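Local coordinates for protein pyocin-S2 (Pseudomonas aeruginosa, PDB 4QKO) that cleaves the chromosomal DNA of sensitive bacterial cells through its C-terminal HNH nuclease domain, at residues B[55-60]-B[82-87]. Sequence-based numbering, arbitrary orientation.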
ATOM      1  N   GLN B  55      -1.828 -11.942  -7.143  1.00 21.40           N
ATOM      2  CA  GLN B  55      -0.670 -12.346  -7.934  1.00 21.26           C
ATOM      3  C   GLN B  55       0.107 -11.208  -8.496  1.00 19.27           C
ATOM      4  O   GLN B  55       1.301 -11.305  -8.589  1.00 19.23           O
ATOM      5  CB  GLN B  55      -1.089 -13.298  -9.054  1.00 24.07           C
ATOM      6  CG  GLN B  55      -1.487 -14.641  -8.426  1.00 26.83           C
ATOM      7  CD  GLN B  55      -1.983 -15.637  -9.483  1.00 33.54           C
ATOM      8  OE1 GLN B  55      -1.360 -15.815 -10.541  1.00 34.20           O
ATOM      9  NE2 GLN B  55      -3.136 -16.277  -9.212  1.00 37.98           N
ATOM     10  N   PHE B  56      -0.563 -10.114  -8.840  1.00 17.23           N
ATOM     11  CA  PHE B  56       0.129  -8.952  -9.332  1.00 16.48           C
ATOM     12  C   PHE B  56       1.065  -8.322  -8.280  1.00 16.37           C
ATOM     13  O   PHE B  56       2.258  -8.094  -8.545  1.00 13.74           O
ATOM     14  CB  PHE B  56      -0.895  -7.941  -9.804  1.00 17.59           C
ATOM     15  CG  PHE B  56      -0.307  -6.655 -10.232  1.00 17.46           C
ATOM     16  CD1 PHE B  56      -0.043  -5.662  -9.316  1.00 18.63           C
ATOM     17  CD2 PHE B  56      -0.031  -6.437 -11.540  1.00 18.64           C
ATOM     18  CE1 PHE B  56       0.561  -4.503  -9.735  1.00 18.76           C
ATOM     19  CE2 PHE B  56       0.558  -5.273 -11.978  1.00 20.37           C
ATOM     20  CZ  PHE B  56       0.852  -4.283 -11.058  1.00 19.04           C
ATOM     21  N   TRP B  57       0.562  -8.046  -7.073  1.00 15.23           N
ATOM     22  CA  TRP B  57       1.454  -7.478  -6.067  1.00 16.19           C
ATOM     23  C   TRP B  57       2.535  -8.434  -5.534  1.00 16.01           C
ATOM     24  O   TRP B  57       3.612  -8.037  -5.176  1.00 13.53           O
ATOM     25  CB  TRP B  57       0.652  -6.850  -4.911  1.00 15.64           C
ATOM     26  CG  TRP B  57      -0.078  -5.678  -5.427  1.00 15.32           C
ATOM     27  CD1 TRP B  57      -1.405  -5.582  -5.549  1.00 16.74           C
ATOM     28  CD2 TRP B  57       0.463  -4.444  -5.905  1.00 15.08           C
ATOM     29  NE1 TRP B  57      -1.751  -4.348  -6.133  1.00 16.77           N
ATOM     30  CE2 TRP B  57      -0.611  -3.626  -6.284  1.00 14.86           C
ATOM     31  CE3 TRP B  57       1.755  -3.935  -6.028  1.00 16.15           C
ATOM     32  CZ2 TRP B  57      -0.424  -2.342  -6.813  1.00 15.41           C
ATOM     33  CZ3 TRP B  57       1.933  -2.668  -6.540  1.00 15.41           C
ATOM     34  CH2 TRP B  57       0.901  -1.901  -6.925  1.00 15.01           C
ATOM     35  N   ILE B  58       2.258  -9.726  -5.531  1.00 17.64           N
ATOM     36  CA  ILE B  58       3.327 -10.680  -5.165  1.00 18.81           C
ATOM     37  C   ILE B  58       4.460 -10.646  -6.191  1.00 17.02           C
ATOM     38  O   ILE B  58       5.625 -10.631  -5.816  1.00 17.49           O
ATOM     39  CB  ILE B  58       2.756 -12.109  -5.001  1.00 21.76           C
ATOM     40  CG1 ILE B  58       1.969 -12.193  -3.676  1.00 21.30           C
ATOM     41  CG2 ILE B  58       3.877 -13.135  -5.057  1.00 22.01           C
ATOM     42  CD1 ILE B  58       0.826 -13.225  -3.720  1.00 23.61           C
ATOM     43  N   ALA B  59       4.107 -10.532  -7.450  1.00 16.68           N
ATOM     44  CA  ALA B  59       5.088 -10.444  -8.535  1.00 17.35           C
ATOM     45  C   ALA B  59       5.944  -9.202  -8.447  1.00 16.92           C
ATOM     46  O   ALA B  59       7.146  -9.227  -8.655  1.00 15.79           O
ATOM     47  CB  ALA B  59       4.392 -10.507  -9.877  1.00 17.02           C
ATOM     48  N   VAL B  60       5.290  -8.079  -8.166  1.00 16.87           N
ATOM     49  CA  VAL B  60       6.038  -6.832  -7.892  1.00 16.62           C
ATOM     50  C   VAL B  60       7.051  -6.975  -6.759  1.00 17.95           C
ATOM     51  O   VAL B  60       8.286  -6.610  -6.910  1.00 16.98           O
ATOM     52  CB  VAL B  60       5.062  -5.694  -7.590  1.00 17.08           C
ATOM     53  CG1 VAL B  60       5.819  -4.438  -7.197  1.00 17.23           C
ATOM     54  CG2 VAL B  60       4.248  -5.424  -8.833  1.00 16.79           C
ATOM     55  N   GLY B  82      -1.055  -7.955  -0.909  1.00 23.30           N
ATOM     56  CA  GLY B  82      -1.790  -6.685  -0.702  1.00 22.56           C
ATOM     57  C   GLY B  82      -1.127  -5.567  -1.513  1.00 19.55           C
ATOM     58  O   GLY B  82       0.037  -5.619  -1.750  1.00 17.53           O
ATOM     59  N   ALA B  83      -1.907  -4.598  -1.976  1.00 17.93           N
ATOM     60  CA  ALA B  83      -1.384  -3.406  -2.618  1.00 17.12           C
ATOM     61  C   ALA B  83      -0.690  -2.548  -1.578  1.00 18.00           C
ATOM     62  O   ALA B  83      -1.129  -2.471  -0.451  1.00 17.71           O
ATOM     63  CB  ALA B  83      -2.522  -2.588  -3.231  1.00 16.70           C
ATOM     64  N   PRO B  84       0.289  -1.747  -2.010  1.00 18.22           N
ATOM     65  CA  PRO B  84       0.930  -0.853  -1.099  1.00 17.61           C
ATOM     66  C   PRO B  84       0.025   0.284  -0.720  1.00 16.95           C
ATOM     67  O   PRO B  84      -0.848   0.712  -1.491  1.00 16.13           O
ATOM     68  CB  PRO B  84       2.112  -0.318  -1.879  1.00 18.57           C
ATOM     69  CG  PRO B  84       1.781  -0.554  -3.322  1.00 18.54           C
ATOM     70  CD  PRO B  84       0.826  -1.680  -3.377  1.00 19.36           C
ATOM     71  N   TYR B  85       0.304   0.810   0.461  1.00 15.13           N
ATOM     72  CA  TYR B  85      -0.305   2.081   0.878  1.00 15.65           C
ATOM     73  C   TYR B  85       0.303   3.275   0.106  1.00 14.15           C
ATOM     74  O   TYR B  85       1.502   3.269  -0.226  1.00 13.18           O
ATOM     75  CB  TYR B  85      -0.107   2.314   2.415  1.00 15.67           C
ATOM     76  CG  TYR B  85      -0.894   1.328   3.273  1.00 17.11           C
ATOM     77  CD1 TYR B  85      -0.353   0.053   3.580  1.00 18.71           C
ATOM     78  CD2 TYR B  85      -2.124   1.602   3.704  1.00 18.51           C
ATOM     79  CE1 TYR B  85      -1.049  -0.853   4.360  1.00 20.69           C
ATOM     80  CE2 TYR B  85      -2.827   0.735   4.509  1.00 19.41           C
ATOM     81  CZ  TYR B  85      -2.300  -0.520   4.809  1.00 22.57           C
ATOM     82  OH  TYR B  85      -3.006  -1.435   5.585  1.00 24.25           O
ATOM     83  N   VAL B  86      -0.547   4.242  -0.297  1.00 15.55           N
ATOM     84  CA  VAL B  86      -0.043   5.465  -0.899  1.00 15.66           C
ATOM     85  C   VAL B  86       0.393   6.481   0.164  1.00 15.25           C
ATOM     86  O   VAL B  86       0.151   6.356   1.379  1.00 14.84           O
ATOM     87  CB  VAL B  86      -1.014   6.118  -1.909  1.00 17.84           C
ATOM     88  CG1 VAL B  86      -1.366   5.092  -2.975  1.00 18.96           C
ATOM     89  CG2 VAL B  86      -2.288   6.588  -1.203  1.00 18.50           C
ATOM     90  N   ARG B  87       1.096   7.450  -0.310  1.00 16.22           N
ATOM     91  CA  ARG B  87       1.488   8.600   0.510  1.00 17.52           C
ATOM     92  C   ARG B  87       0.256   9.284   1.027  1.00 17.04           C
ATOM     93  O   ARG B  87      -0.785   9.302   0.366  1.00 16.46           O
ATOM     94  CB  ARG B  87       2.326   9.575  -0.292  1.00 20.35           C
ATOM     95  CG  ARG B  87       3.730   9.094  -0.582  1.00 24.61           C
ATOM     96  CD  ARG B  87       4.367   9.983  -1.643  1.00 30.33           C
ATOM     97  NE  ARG B  87       5.738   9.527  -1.922  1.00 32.45           N
ATOM     98  CZ  ARG B  87       6.788   9.798  -1.162  1.00 38.72           C
ATOM     99  NH1 ARG B  87       6.717  10.594  -0.094  1.00 40.69           N
ATOM    100  NH2 ARG B  87       7.961   9.262  -1.489  1.00 50.01           N
TER
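One face of the Trp57 indole packs on Ala83 and Pro84, while Gly82 meets the root of the side chain. The tight part lies over the two rings. Ala83 CA sits above the five-membered ring of Trp57, 3.6 Å from its centroid and 7° off the normal. Pro84 CD does the same above the six-membered ring of Trp57, at 3.4 Å. Both are CH-pi contacts, and the two successive residues take one ring each. The pyrrolidine of Pro84 crosses the indole at about a right angle and leads with its CD. Ala83 CB adds to the cover and lies 3.5 Å from Trp57 NE1. Phe56 CD1 lies over the centre of the opposite indole face, 3.6 Å above the plane, so Trp57 is held between its helix neighbour and the loop.

Trp57 CG is anti to its own carbonyl carbon (chi1 -67°), which sends the ring from the helix toward the loop. Gly82 O comes within 3.4 Å of Trp57 CB. This carbonyl oxygen is buried and has no hydrogen-bonding partner in the model.

Beyond Pro84 the loop leaves the helix, and Tyr85 to Arg87 do not touch 55-60. Arg87 is exposed to solvent. Tyr85 is buried and reaches the immunity protein: its ring meets Tyr55 of that chain almost parallel, and its OH is hydrogen-bonded to His34 ND1 there.

The contact joins helix 49-62 to the loop between helix 72-78 and strand 99-102. It is core packing of the DNase domain away from the metal site, with the Trp57 side chain about 13 Å from the magnesium ion. Met78 of helix 72-78 packs on both Trp57 and Pro84. Ile98, just before strand 99-102, touches Trp57 and shares a backbone hydrogen bond with Pro84.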